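PDB 2VVW: protein A52 from Vaccinia virus, which suppresses host innate immunity as a Bcl-2-like protein, binding IRAK2 to inhibit NF-kappaB signalling and TRAF6 to activate p38. Local coordinates for residues Asp19-Phe22 and Thr23-Glu26; Arg43-Asn46 and Glu47-Lys50; Phe80-Tyr83 and Ile84-Lys88; Ala107-Val110 and Asp111-Asn115; Asp135-Leu138 and Asp139-Lys142. All coordinates share one frame; numbering follows the deposited sequence.

In the fold
The five interactions are local turns of five different helices in one Bcl-2-like domain. They fall into two touching groups. Interaction 1 is common to the first group. Its I24 CG2 packs on I48 CD1 of interaction 2 at 3.8 Å. Its D19 O lies 2.9 Å from K142 NZ of interaction 5, and L25 CD1 meets L138 CD2 at 3.8 Å. The second group joins interactions 3 and 4, where F80 CE1 is 3.7 Å from V109 CG2. Interactions 2 and 3 lie on opposite sides of the chain's centre, with their own centres about 24 Å apart. Interactions 4 and 5 are equally far apart, also on opposite sides.

Interaction 1: residues Asp19-Phe22 and Thr23-Glu26; sequences DEMF and TILE
The backbone N-H groups of I24, L25 and E26 bond to the carbonyls of E20, M21 and F22, forming the first turn of helix 21-35. The shortest of these bonds runs from E26 N to F22 O, at 2.8 Å. E20 is the N-cap residue. In one of its two modelled conformers its OE1 lies 3.1 Å from T23 OG1. K6 NZ joins the two side chains: it forms a salt bridge with E20 OE1 and a hydrogen bond with T23 OG1.

The aromatic contact lies on another side of the same turn. F22 CG is anti to the backbone N (chi1 -166°), which carries the ring beside E26. E26 CG comes within 3.5 Å of F22 CE2. The E26 chain is extended beyond CG, and its carboxylate plane is turned 42° from the ring.

Another side of the turn is apolar. The M21 chain bends at chi2 (62°) and again at chi3, and its methyl CE meets two side chains. I24 CG2 and L25 CG each lie 4.1 Å from M21 CE. The other branch of I24 runs toward the start of the segment, and its CD1 is 4.0 Å from D19 CB. The D19 carboxylate is buried but well satisfied. It accepts hydrogen bonds from Y9 OH, Y12 OH and L16 N.

M21 and L25 pack against helix 135-153. F22 packs against helix 123-132 at I129 and K130, and E26 at L126. I24 touches L44 and I48 of helix 43-49.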
loop_
_atom_site.group_PDB
_atom_site.type_symbol
_atom_site.label_atom_id
_atom_site.label_comp_id
_atom_site.label_asym_id
_atom_site.label_seq_id
_atom_site.Cartn_x
_atom_site.Cartn_y
_atom_site.Cartn_z
ATOM N N ASP A 19 0.706 -17.338 5.730
ATOM C CA ASP A 19 1.031 -16.196 4.884
ATOM C C ASP A 19 0.466 -16.435 3.490
ATOM O O ASP A 19 0.893 -17.369 2.805
ATOM C CB ASP A 19 2.535 -16.016 4.781
ATOM C CG ASP A 19 3.177 -15.644 6.086
ATOM O OD1 ASP A 19 2.690 -14.702 6.748
ATOM O OD2 ASP A 19 4.195 -16.280 6.439
ATOM N N GLU A 20 -0.481 -15.594 3.072
ATOM C CA GLU A 20 -1.183 -15.779 1.787
ATOM C C GLU A 20 -0.384 -15.221 0.625
ATOM O O GLU A 20 0.034 -14.072 0.651
ATOM C CB GLU A 20 -2.553 -15.112 1.824
ATOM C CG GLU A 20 -3.515 -15.745 2.819
ATOM C CD GLU A 20 -4.659 -14.825 3.191
ATOM O OE1 GLU A 20 -4.487 -13.585 3.099
ATOM O OE2 GLU A 20 -5.728 -15.336 3.589
ATOM N N MET A 21 -0.204 -16.039 -0.411
ATOM C CA MET A 21 0.599 -15.640 -1.573
ATOM C C MET A 21 0.088 -14.337 -2.238
ATOM O O MET A 21 0.872 -13.454 -2.549
ATOM C CB MET A 21 0.692 -16.806 -2.579
ATOM C CG MET A 21 1.885 -16.729 -3.510
ATOM S SD MET A 21 3.444 -16.806 -2.599
ATOM C CE MET A 21 4.289 -15.355 -3.252
ATOM N N PHE A 22 -1.220 -14.174 -2.391
ATOM C CA PHE A 22 -1.710 -12.950 -3.038
ATOM C C PHE A 22 -1.441 -11.680 -2.206
ATOM O O PHE A 22 -1.052 -10.646 -2.751
ATOM C CB PHE A 22 -3.192 -13.032 -3.404
ATOM C CG PHE A 22 -3.614 -11.931 -4.352
ATOM C CD1 PHE A 22 -3.287 -11.994 -5.700
ATOM C CD2 PHE A 22 -4.279 -10.799 -3.878
ATOM C CE1 PHE A 22 -3.652 -10.967 -6.568
ATOM C CE2 PHE A 22 -4.643 -9.764 -4.749
ATOM C CZ PHE A 22 -4.321 -9.845 -6.079
ATOM N N THR A 23 -1.603 -11.771 -0.888
ATOM C CA THR A 23 -1.275 -10.642 -0.007
ATOM C C THR A 23 0.197 -10.275 -0.086
ATOM O O THR A 23 0.549 -9.099 -0.090
ATOM C CB THR A 23 -1.615 -10.938 1.430
ATOM O OG1 THR A 23 -2.982 -11.341 1.508
ATOM C CG2 THR A 23 -1.397 -9.690 2.306
ATOM N N ILE A 24 1.055 -11.291 -0.131
ATOM C CA ILE A 24 2.482 -11.080 -0.262
ATOM C C ILE A 24 2.789 -10.306 -1.535
ATOM O O ILE A 24 3.571 -9.331 -1.523
ATOM C CB ILE A 24 3.264 -12.431 -0.240
ATOM C CG1 ILE A 24 3.253 -13.040 1.182
ATOM C CG2 ILE A 24 4.672 -12.239 -0.690
ATOM C CD1 ILE A 24 3.715 -14.503 1.235
ATOM N N LEU A 25 2.180 -10.729 -2.640
ATOM C CA LEU A 25 2.391 -10.057 -3.908
ATOM C C LEU A 25 1.794 -8.642 -3.929
ATOM O O LEU A 25 2.397 -7.733 -4.487
ATOM C CB LEU A 25 1.872 -10.901 -5.084
ATOM C CG LEU A 25 2.574 -12.246 -5.345
ATOM C CD1 LEU A 25 1.833 -13.032 -6.399
ATOM C CD2 LEU A 25 3.999 -12.029 -5.757
ATOM N N GLU A 26 0.639 -8.447 -3.304
ATOM C CA GLU A 26 0.051 -7.097 -3.171
ATOM C C GLU A 26 1.044 -6.162 -2.514
ATOM O O GLU A 26 1.288 -5.082 -3.018
ATOM C CB GLU A 26 -1.237 -7.081 -2.345
ATOM C CG GLU A 26 -2.478 -7.629 -3.015
ATOM C CD GLU A 26 -3.738 -7.526 -2.127
ATOM O OE1 GLU A 26 -4.751 -6.951 -2.592
ATOM O OE2 GLU A 26 -3.708 -8.003 -0.965
#

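Interaction 2: residues Arg43-Asn46 and Glu47-Lys50; sequences RLFN and EIKK
N46 and K49 are brought alongside by different first torsions. N46 CG sits beside the backbone N (chi1 -82°), whereas K49 CG is anti to it (chi1 -178°). The two side chains point the same way, and N46 OD1 lies 3.7 Å from K49 CE.

E47 bends at chi2, which turns its carboxylate back along the helix. There OE2 has two partners. K50 NZ forms a salt bridge with E47 OE2 at 3.1 Å, on the syn side and 29° out of the carboxylate plane. A water donates to E47 OE2 at 2.8 Å and also to R43 O. That carbonyl therefore has a second donor besides E47 N, its partner in the helix. The lysine would be expected to favour the charged form of E47.

The apolar side is formed by L44, F45 and I48. I48 CD1 lies 4.3 Å from L44 CD1 and 4.4 Å from F45 CD1. The F45 ring also makes edge-to-face contacts with Y28 and Y41.

L44, F45 and I48 face helix 21-35, while E47 packs against helix 135-153 at L145, R148 and V152. The short helix 43-49 thus sits between two others in the Bcl-2-like helical bundle of this poxvirus family.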
loop_
_atom_site.group_PDB
_atom_site.type_symbol
_atom_site.label_atom_id
_atom_site.label_comp_id
_atom_site.label_asym_id
_atom_site.label_seq_id
_atom_site.Cartn_x
_atom_site.Cartn_y
_atom_site.Cartn_z
ATOM N N ARG A 43 14.162 -11.525 3.356
ATOM C CA ARG A 43 14.511 -12.643 2.493
ATOM C C ARG A 43 13.370 -12.997 1.544
ATOM O O ARG A 43 13.599 -13.432 0.415
ATOM C CB ARG A 43 14.895 -13.862 3.329
ATOM C CG ARG A 43 16.214 -13.674 4.049
ATOM C CD ARG A 43 16.845 -14.986 4.448
ATOM N NE ARG A 43 16.641 -15.296 5.855
ATOM C CZ ARG A 43 17.285 -14.706 6.864
ATOM N NH1 ARG A 43 18.177 -13.741 6.636
ATOM N NH2 ARG A 43 17.021 -15.074 8.117
ATOM N N LEU A 44 12.137 -12.807 1.989
ATOM C CA LEU A 44 10.996 -13.164 1.148
ATOM C C LEU A 44 10.938 -12.314 -0.129
ATOM O O LEU A 44 10.922 -12.847 -1.229
ATOM C CB LEU A 44 9.692 -13.046 1.933
ATOM C CG LEU A 44 8.411 -13.246 1.123
ATOM C CD1 LEU A 44 8.422 -14.598 0.427
ATOM C CD2 LEU A 44 7.184 -13.078 2.034
ATOM N N PHE A 45 10.864 -11.000 0.024
ATOM C CA PHE A 45 10.912 -10.075 -1.115
ATOM C C PHE A 45 12.202 -10.237 -1.924
ATOM O O PHE A 45 12.170 -10.145 -3.142
ATOM C CB PHE A 45 10.796 -8.604 -0.651
ATOM C CG PHE A 45 9.370 -8.152 -0.339
ATOM C CD1 PHE A 45 8.330 -9.049 -0.227
ATOM C CD2 PHE A 45 9.105 -6.808 -0.132
ATOM C CE1 PHE A 45 7.051 -8.606 0.070
ATOM C CE2 PHE A 45 7.829 -6.357 0.148
ATOM C CZ PHE A 45 6.807 -7.262 0.267
ATOM N N ASN A 46 13.326 -10.470 -1.256
ATOM C CA ASN A 46 14.581 -10.687 -1.993
ATOM C C ASN A 46 14.530 -11.922 -2.930
ATOM O O ASN A 46 15.143 -11.916 -4.004
ATOM C CB ASN A 46 15.792 -10.733 -1.049
ATOM C CG ASN A 46 16.298 -9.338 -0.658
ATOM O OD1 ASN A 46 16.095 -8.348 -1.374
ATOM N ND2 ASN A 46 16.969 -9.264 0.481
ATOM N N GLU A 47 13.781 -12.956 -2.552
ATOM C CA GLU A 47 13.564 -14.100 -3.451
ATOM C C GLU A 47 12.651 -13.740 -4.618
ATOM O O GLU A 47 12.914 -14.131 -5.769
ATOM C CB GLU A 47 12.973 -15.306 -2.706
ATOM C CG GLU A 47 13.952 -16.001 -1.797
ATOM C CD GLU A 47 15.195 -16.497 -2.531
ATOM O OE1 GLU A 47 15.045 -17.101 -3.612
ATOM O OE2 GLU A 47 16.316 -16.283 -2.023
ATOM N N ILE A 48 11.587 -13.001 -4.324
ATOM C CA ILE A 48 10.647 -12.603 -5.356
ATOM C C ILE A 48 11.361 -11.706 -6.373
ATOM O O ILE A 48 11.122 -11.810 -7.574
ATOM C CB ILE A 48 9.397 -11.926 -4.786
ATOM C CG1 ILE A 48 8.614 -12.913 -3.903
ATOM C CG2 ILE A 48 8.490 -11.436 -5.929
ATOM C CD1 ILE A 48 7.523 -12.289 -3.136
ATOM N N LYS A 49 12.270 -10.863 -5.886
ATOM C CA LYS A 49 13.065 -9.982 -6.741
ATOM C C LYS A 49 13.903 -10.757 -7.769
ATOM O O LYS A 49 14.149 -10.277 -8.879
ATOM C CB LYS A 49 13.946 -9.088 -5.867
ATOM C CG LYS A 49 14.780 -8.094 -6.653
ATOM C CD LYS A 49 15.184 -6.853 -5.842
ATOM C CE LYS A 49 16.291 -7.116 -4.854
ATOM N NZ LYS A 49 17.118 -5.880 -4.623
ATOM N N LYS A 50 14.319 -11.970 -7.416
ATOM C CA LYS A 50 15.041 -12.815 -8.351
ATOM C C LYS A 50 14.196 -13.196 -9.578
ATOM O O LYS A 50 14.756 -13.574 -10.600
ATOM C CB LYS A 50 15.597 -14.058 -7.642
ATOM C CG LYS A 50 16.609 -13.736 -6.570
ATOM C CD LYS A 50 17.167 -14.994 -5.942
ATOM C CE LYS A 50 18.074 -14.663 -4.764
ATOM N NZ LYS A 50 18.592 -15.896 -4.118
HETATM O O HOH W 1 16.322 -14.438 0.084
#

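Interaction 3: residues Phe80-Tyr83 and Ile84-Lys88; sequences FIDY and IKVQK
The Y83 ring lies under the end of Q87, one turn later. Y83 CG is anti to the backbone N (chi1 176°), and the Q87 chain folds back at chi2 (-42°). The Q87 amide is thus laid over one face of the ring, its plane 33° from that of the ring. Q87 OE1 comes to 3.0 Å from Y83 CE1, near the rim. This is close for an oxygen over an aromatic face. Q87 CG makes a CH-pi contact, 4.1 Å from the ring centroid.

This is the i to i+4 spacing of an alpha helix, and the backbone bond from Q87 N to Y83 O spans the same pair. In this Bcl-2-like fold helix 76-90 packs against several helices, with Y83 against F59, L65, K68 and L105.

F80 and I84, also four residues apart, form a second CH-pi pair. I84 CG1 stands over a face of the F80 ring, 4.1 Å from its centroid. I84 CD1 continues to 3.9 Å from F80 CE1. I84 also reaches the next ring, where its CD1 is 4.2 Å from Y83 CD2.

I81 CG2 touches K85 CE at 4.2 Å, beside helix 123-132. On the exposed side D82 OD1 lies 3.9 Å from V86 CG2.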
loop_
_atom_site.group_PDB
_atom_site.type_symbol
_atom_site.label_atom_id
_atom_site.label_comp_id
_atom_site.label_asym_id
_atom_site.label_seq_id
_atom_site.Cartn_x
_atom_site.Cartn_y
_atom_site.Cartn_z
ATOM N N PHE A 80 -0.268 -2.542 -21.190
ATOM C CA PHE A 80 0.311 -3.606 -20.386
ATOM C C PHE A 80 -0.663 -4.774 -20.186
ATOM O O PHE A 80 -0.293 -5.928 -20.352
ATOM C CB PHE A 80 0.736 -3.060 -19.037
ATOM C CG PHE A 80 1.249 -4.110 -18.088
ATOM C CD1 PHE A 80 2.402 -4.807 -18.368
ATOM C CD2 PHE A 80 0.569 -4.391 -16.912
ATOM C CE1 PHE A 80 2.880 -5.773 -17.479
ATOM C CE2 PHE A 80 1.040 -5.352 -16.034
ATOM C CZ PHE A 80 2.195 -6.029 -16.316
ATOM N N ILE A 81 -1.904 -4.462 -19.826
ATOM C CA ILE A 81 -2.922 -5.505 -19.617
ATOM C C ILE A 81 -3.181 -6.263 -20.938
ATOM O O ILE A 81 -3.302 -7.508 -20.945
ATOM C CB ILE A 81 -4.222 -4.903 -19.026
ATOM C CG1 ILE A 81 -3.991 -4.372 -17.588
ATOM C CG2 ILE A 81 -5.383 -5.911 -19.027
ATOM C CD1 ILE A 81 -3.621 -5.461 -16.541
ATOM N N ASP A 82 -3.274 -5.528 -22.051
ATOM C CA ASP A 82 -3.481 -6.145 -23.368
ATOM C C ASP A 82 -2.352 -7.151 -23.628
ATOM O O ASP A 82 -2.598 -8.280 -24.047
ATOM C CB ASP A 82 -3.580 -5.067 -24.460
ATOM C CG ASP A 82 -3.719 -5.644 -25.862
ATOM O OD1 ASP A 82 -2.685 -6.033 -26.425
ATOM O OD2 ASP A 82 -4.847 -5.691 -26.411
ATOM N N TYR A 83 -1.122 -6.734 -23.322
ATOM C CA TYR A 83 0.077 -7.572 -23.486
ATOM C C TYR A 83 0.074 -8.864 -22.665
ATOM O O TYR A 83 0.460 -9.936 -23.155
ATOM C CB TYR A 83 1.322 -6.729 -23.155
ATOM C CG TYR A 83 2.619 -7.492 -23.189
ATOM C CD1 TYR A 83 3.277 -7.727 -24.393
ATOM C CD2 TYR A 83 3.209 -7.967 -22.010
ATOM C CE1 TYR A 83 4.478 -8.452 -24.433
ATOM C CE2 TYR A 83 4.406 -8.691 -22.044
ATOM C CZ TYR A 83 5.034 -8.923 -23.256
ATOM O OH TYR A 83 6.224 -9.631 -23.300
ATOM N N ILE A 84 -0.360 -8.755 -21.416
ATOM C CA ILE A 84 -0.540 -9.897 -20.537
ATOM C C ILE A 84 -1.540 -10.887 -21.148
ATOM O O ILE A 84 -1.319 -12.095 -21.128
ATOM C CB ILE A 84 -1.024 -9.446 -19.121
ATOM C CG1 ILE A 84 0.069 -8.658 -18.391
ATOM C CG2 ILE A 84 -1.509 -10.637 -18.291
ATOM C CD1 ILE A 84 1.456 -9.299 -18.408
ATOM N N LYS A 85 -2.633 -10.381 -21.688
ATOM C CA LYS A 85 -3.602 -11.231 -22.400
ATOM C C LYS A 85 -3.005 -11.917 -23.640
ATOM O O LYS A 85 -3.270 -13.095 -23.899
ATOM C CB LYS A 85 -4.865 -10.430 -22.759
ATOM C CG LYS A 85 -5.758 -10.109 -21.529
ATOM C CD LYS A 85 -6.796 -9.028 -21.817
ATOM C CE LYS A 85 -7.828 -8.894 -20.678
ATOM N NZ LYS A 85 -8.871 -7.849 -20.978
ATOM N N VAL A 86 -2.196 -11.181 -24.396
ATOM C CA VAL A 86 -1.438 -11.756 -25.499
ATOM C C VAL A 86 -0.594 -12.956 -25.036
ATOM O O VAL A 86 -0.691 -14.048 -25.609
ATOM C CB VAL A 86 -0.536 -10.688 -26.188
ATOM C CG1 VAL A 86 0.451 -11.337 -27.187
ATOM C CG2 VAL A 86 -1.406 -9.643 -26.894
ATOM N N GLN A 87 0.231 -12.752 -24.009
ATOM C CA GLN A 87 1.138 -13.812 -23.540
ATOM C C GLN A 87 0.362 -15.031 -23.111
ATOM O O GLN A 87 0.707 -16.160 -23.469
ATOM C CB GLN A 87 2.017 -13.349 -22.375
ATOM C CG GLN A 87 2.871 -12.150 -22.619
ATOM C CD GLN A 87 3.539 -12.142 -23.957
ATOM O OE1 GLN A 87 3.377 -11.200 -24.733
ATOM N NE2 GLN A 87 4.299 -13.181 -24.244
ATOM N N LYS A 88 -0.720 -14.812 -22.378
ATOM C CA LYS A 88 -1.545 -15.929 -21.943
ATOM C C LYS A 88 -2.129 -16.684 -23.140
ATOM O O LYS A 88 -2.205 -17.918 -23.136
ATOM C CB LYS A 88 -2.632 -15.456 -20.971
ATOM C CG LYS A 88 -3.125 -16.551 -20.050
ATOM C CD LYS A 88 -4.259 -16.077 -19.154
ATOM C CE LYS A 88 -4.929 -17.261 -18.433
ATOM N NZ LYS A 88 -6.050 -17.845 -19.234
#

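Interaction 4: residues Ala107-Val110 and Asp111-Asn115; sequences ACVV and DVWRN
V109 and W113 form the tight side of this turn near the end of helix 96-115, a long helix of the Bcl-2-like fold. They point the same way and lie side by side. V109 CG1 sits over one face of the indole six-membered ring, 3.5 Å from its centroid and 12° off the ring normal. This is a close CH-pi contact. The chi1 of V109 (170°) turns CG1 away from the backbone N and onto the indole face. W113 NE1 is satisfied elsewhere, by L71 O. The backbone bond from W113 N to V109 O, 3.2 Å long, spans the same pair.

The side around D111 is more open and polar. C108 and D111 are only partly exposed, yet a water fits between them. It donates to C108 O at 2.9 Å and to D111 OD2 at 2.8 Å. The same carboxylate forms a salt bridge with R32 of helix 21-35, through OD2. Two arginines therefore share it, which probably keeps D111 charged.

The second arginine is R114, modelled in two conformers. In one of them NH1 bonds to R32 O and also to D111 OD1, at 2.9 Å. OD1 lies in the guanidinium plane, but NH1 meets it on the anti side, 32° out of the carboxylate plane.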
loop_
_atom_site.group_PDB
_atom_site.type_symbol
_atom_site.label_atom_id
_atom_site.label_comp_id
_atom_site.label_asym_id
_atom_site.label_seq_id
_atom_site.Cartn_x
_atom_site.Cartn_y
_atom_site.Cartn_z
ATOM N N ALA A 107 6.959 -6.560 -11.952
ATOM C CA ALA A 107 7.946 -5.861 -11.125
ATOM C C ALA A 107 8.793 -4.886 -11.918
ATOM O O ALA A 107 9.064 -3.747 -11.471
ATOM C CB ALA A 107 8.843 -6.861 -10.452
ATOM N N CYS A 108 9.284 -5.346 -13.060
ATOM C CA CYS A 108 10.105 -4.496 -13.920
ATOM C C CYS A 108 9.265 -3.355 -14.513
ATOM O O CYS A 108 9.754 -2.263 -14.693
ATOM C CB CYS A 108 10.774 -5.325 -15.020
ATOM S SG CYS A 108 12.053 -6.468 -14.389
ATOM N N VAL A 109 7.999 -3.620 -14.806
ATOM C CA VAL A 109 7.085 -2.591 -15.315
ATOM C C VAL A 109 6.758 -1.557 -14.229
ATOM O O VAL A 109 6.783 -0.350 -14.485
ATOM C CB VAL A 109 5.783 -3.228 -15.893
ATOM C CG1 VAL A 109 4.721 -2.172 -16.189
ATOM C CG2 VAL A 109 6.117 -4.050 -17.155
ATOM N N VAL A 110 6.480 -2.017 -13.010
ATOM C CA VAL A 110 6.174 -1.091 -11.929
ATOM C C VAL A 110 7.351 -0.129 -11.678
ATOM O O VAL A 110 7.130 1.016 -11.318
ATOM C CB VAL A 110 5.705 -1.831 -10.622
ATOM C CG1 VAL A 110 6.884 -2.193 -9.701
ATOM C CG2 VAL A 110 4.690 -0.992 -9.876
ATOM N N ASP A 111 8.587 -0.561 -11.929
ATOM C CA ASP A 111 9.727 0.349 -11.791
ATOM C C ASP A 111 9.623 1.525 -12.734
ATOM O O ASP A 111 9.990 2.636 -12.374
ATOM C CB ASP A 111 11.068 -0.319 -12.102
ATOM C CG ASP A 111 11.427 -1.431 -11.156
ATOM O OD1 ASP A 111 10.915 -1.489 -10.026
ATOM O OD2 ASP A 111 12.264 -2.255 -11.570
ATOM N N VAL A 112 9.213 1.253 -13.972
ATOM C CA VAL A 112 9.121 2.294 -14.989
ATOM C C VAL A 112 8.102 3.328 -14.534
ATOM O O VAL A 112 8.336 4.526 -14.619
ATOM C CB VAL A 112 8.741 1.711 -16.396
ATOM C CG1 VAL A 112 8.461 2.817 -17.415
ATOM C CG2 VAL A 112 9.848 0.793 -16.914
ATOM N N TRP A 113 6.954 2.860 -14.067
ATOM C CA TRP A 113 5.911 3.759 -13.593
ATOM C C TRP A 113 6.295 4.561 -12.354
ATOM O O TRP A 113 5.997 5.769 -12.278
ATOM C CB TRP A 113 4.632 2.974 -13.362
ATOM C CG TRP A 113 4.008 2.446 -14.609
ATOM C CD1 TRP A 113 4.082 2.974 -15.876
ATOM C CD2 TRP A 113 3.167 1.289 -14.711
ATOM N NE1 TRP A 113 3.322 2.216 -16.746
ATOM C CE2 TRP A 113 2.769 1.171 -16.062
ATOM C CE3 TRP A 113 2.729 0.323 -13.794
ATOM C CZ2 TRP A 113 1.945 0.132 -16.514
ATOM C CZ3 TRP A 113 1.890 -0.689 -14.244
ATOM C CH2 TRP A 113 1.522 -0.774 -15.599
ATOM N N ARG A 114 6.990 3.930 -11.410
ATOM C CA ARG A 114 7.465 4.649 -10.236
ATOM C C ARG A 114 8.357 5.784 -10.671
ATOM O O ARG A 114 8.207 6.934 -10.213
ATOM C CB ARG A 114 8.227 3.705 -9.309
ATOM C CG ARG A 114 8.574 4.305 -7.947
ATOM C CD ARG A 114 9.493 3.368 -7.159
ATOM N NE ARG A 114 10.748 3.151 -7.875
ATOM C CZ ARG A 114 11.137 2.018 -8.465
ATOM N NH1 ARG A 114 10.405 0.895 -8.418
ATOM N NH2 ARG A 114 12.309 2.008 -9.090
ATOM N N ASN A 115 9.294 5.473 -11.552
ATOM C CA ASN A 115 10.272 6.461 -12.021
ATOM C C ASN A 115 9.630 7.642 -12.741
ATOM O O ASN A 115 10.142 8.752 -12.695
ATOM C CB ASN A 115 11.324 5.791 -12.914
ATOM C CG ASN A 115 12.194 4.805 -12.147
ATOM O OD1 ASN A 115 12.268 4.841 -10.912
ATOM N ND2 ASN A 115 12.833 3.895 -12.875
HETATM O O HOH W 2 12.607 -2.269 -14.389
#

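Interaction 5: residues Asp135-Leu138 and Asp139-Lys142; sequences DHML and DKIK
L138 O accepts the backbone N-H of K142 at 2.9 Å, a length shared by two neighbouring bonds of this helix. One of these, from D139 N to D135 O, has an N-H...O angle of 170°. The other joins I141 N to M137 O.

The side chain of D139 stays close to the same carbonyl as its N-H. D139 CG lies 3.3 Å from D135 O.

K140 carries most of the side-chain contact on the exposed side. H136 CG is anti to the backbone N (chi1 -179°), which places the imidazole outward, beside the K140 chain. K140 CD lies 3.8 Å from H136 NE2. The bends at chi3 and chi4 beyond it keep NZ near the ring, 4.2 Å from H136 NE2. A positive charge so near would be expected to disfavour protonation of the histidine. The lysine CD also lies 4.2 Å from M137 SD.

The buried side is simpler. L138 CD2 and I141 CD1 meet at 4.3 Å.

These residues form the start of helix 135-153, and N134 OD1 bonds to M137 N there. L138 packs on M21 and L25 of helix 21-35. I141 and M137 lie against helix 96-115, at V96, I103 and C99. K142 touches M21 as well, and its NZ bonds to D19 O, just before helix 21-35.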
loop_
_atom_site.group_PDB
_atom_site.type_symbol
_atom_site.label_atom_id
_atom_site.label_comp_id
_atom_site.label_asym_id
_atom_site.label_seq_id
_atom_site.Cartn_x
_atom_site.Cartn_y
_atom_site.Cartn_z
ATOM N N ASP A 135 -5.238 -19.659 -8.320
ATOM C CA ASP A 135 -4.854 -20.074 -6.959
ATOM C C ASP A 135 -3.994 -21.343 -6.931
ATOM O O ASP A 135 -3.105 -21.484 -6.095
ATOM C CB ASP A 135 -6.107 -20.239 -6.083
ATOM C CG ASP A 135 -6.751 -18.902 -5.739
ATOM O OD1 ASP A 135 -6.080 -17.860 -5.890
ATOM O OD2 ASP A 135 -7.920 -18.889 -5.324
ATOM N N HIS A 136 -4.257 -22.246 -7.864
ATOM C CA HIS A 136 -3.428 -23.436 -8.052
ATOM C C HIS A 136 -1.978 -23.054 -8.316
ATOM O O HIS A 136 -1.059 -23.579 -7.686
ATOM C CB HIS A 136 -3.980 -24.273 -9.208
ATOM C CG HIS A 136 -3.213 -25.532 -9.465
ATOM N ND1 HIS A 136 -3.441 -26.698 -8.768
ATOM C CD2 HIS A 136 -2.235 -25.812 -10.359
ATOM C CE1 HIS A 136 -2.634 -27.644 -9.218
ATOM N NE2 HIS A 136 -1.885 -27.129 -10.177
ATOM N N MET A 137 -1.782 -22.100 -9.215
ATOM C CA MET A 137 -0.442 -21.596 -9.534
ATOM C C MET A 137 0.193 -20.817 -8.400
ATOM O O MET A 137 1.401 -20.940 -8.177
ATOM C CB MET A 137 -0.476 -20.733 -10.803
ATOM C CG MET A 137 -0.680 -21.525 -12.077
ATOM S SD MET A 137 0.627 -22.757 -12.325
ATOM C CE MET A 137 -0.035 -23.653 -13.716
ATOM N N LEU A 138 -0.597 -20.008 -7.695
ATOM C CA LEU A 138 -0.076 -19.314 -6.527
ATOM C C LEU A 138 0.440 -20.317 -5.489
ATOM O O LEU A 138 1.535 -20.145 -4.961
ATOM C CB LEU A 138 -1.111 -18.376 -5.909
ATOM C CG LEU A 138 -1.479 -17.115 -6.681
ATOM C CD1 LEU A 138 -2.631 -16.424 -5.969
ATOM C CD2 LEU A 138 -0.271 -16.178 -6.831
ATOM N N ASP A 139 -0.325 -21.374 -5.219
ATOM C CA ASP A 139 0.146 -22.459 -4.340
ATOM C C ASP A 139 1.510 -23.012 -4.765
ATOM O O ASP A 139 2.373 -23.280 -3.928
ATOM C CB ASP A 139 -0.848 -23.627 -4.321
ATOM C CG ASP A 139 -2.114 -23.328 -3.539
ATOM O OD1 ASP A 139 -2.080 -22.478 -2.630
ATOM O OD2 ASP A 139 -3.158 -23.973 -3.822
ATOM N N LYS A 140 1.689 -23.231 -6.059
ATOM C CA LYS A 140 2.947 -23.791 -6.568
ATOM C C LYS A 140 4.095 -22.801 -6.418
ATOM O O LYS A 140 5.220 -23.185 -6.053
ATOM C CB LYS A 140 2.794 -24.217 -8.033
ATOM C CG LYS A 140 1.823 -25.397 -8.205
ATOM C CD LYS A 140 1.647 -25.809 -9.666
ATOM C CE LYS A 140 2.546 -26.993 -10.020
ATOM N NZ LYS A 140 2.112 -28.270 -9.350
ATOM N N ILE A 141 3.805 -21.526 -6.672
ATOM C CA ILE A 141 4.814 -20.477 -6.512
ATOM C C ILE A 141 5.287 -20.413 -5.055
ATOM O O ILE A 141 6.492 -20.293 -4.779
ATOM C CB ILE A 141 4.274 -19.098 -6.939
ATOM C CG1 ILE A 141 4.069 -19.028 -8.467
ATOM C CG2 ILE A 141 5.243 -17.991 -6.525
ATOM C CD1 ILE A 141 3.079 -17.942 -8.924
ATOM N N LYS A 142 4.324 -20.490 -4.135
ATOM C CA LYS A 142 4.589 -20.468 -2.690
ATOM C C LYS A 142 5.534 -21.599 -2.279
ATOM O O LYS A 142 6.522 -21.367 -1.586
ATOM C CB LYS A 142 3.273 -20.567 -1.913
ATOM C CG LYS A 142 3.392 -20.206 -0.444
ATOM C CD LYS A 142 2.110 -20.531 0.305
ATOM C CE LYS A 142 2.182 -20.050 1.737
ATOM N NZ LYS A 142 0.891 -20.214 2.421
#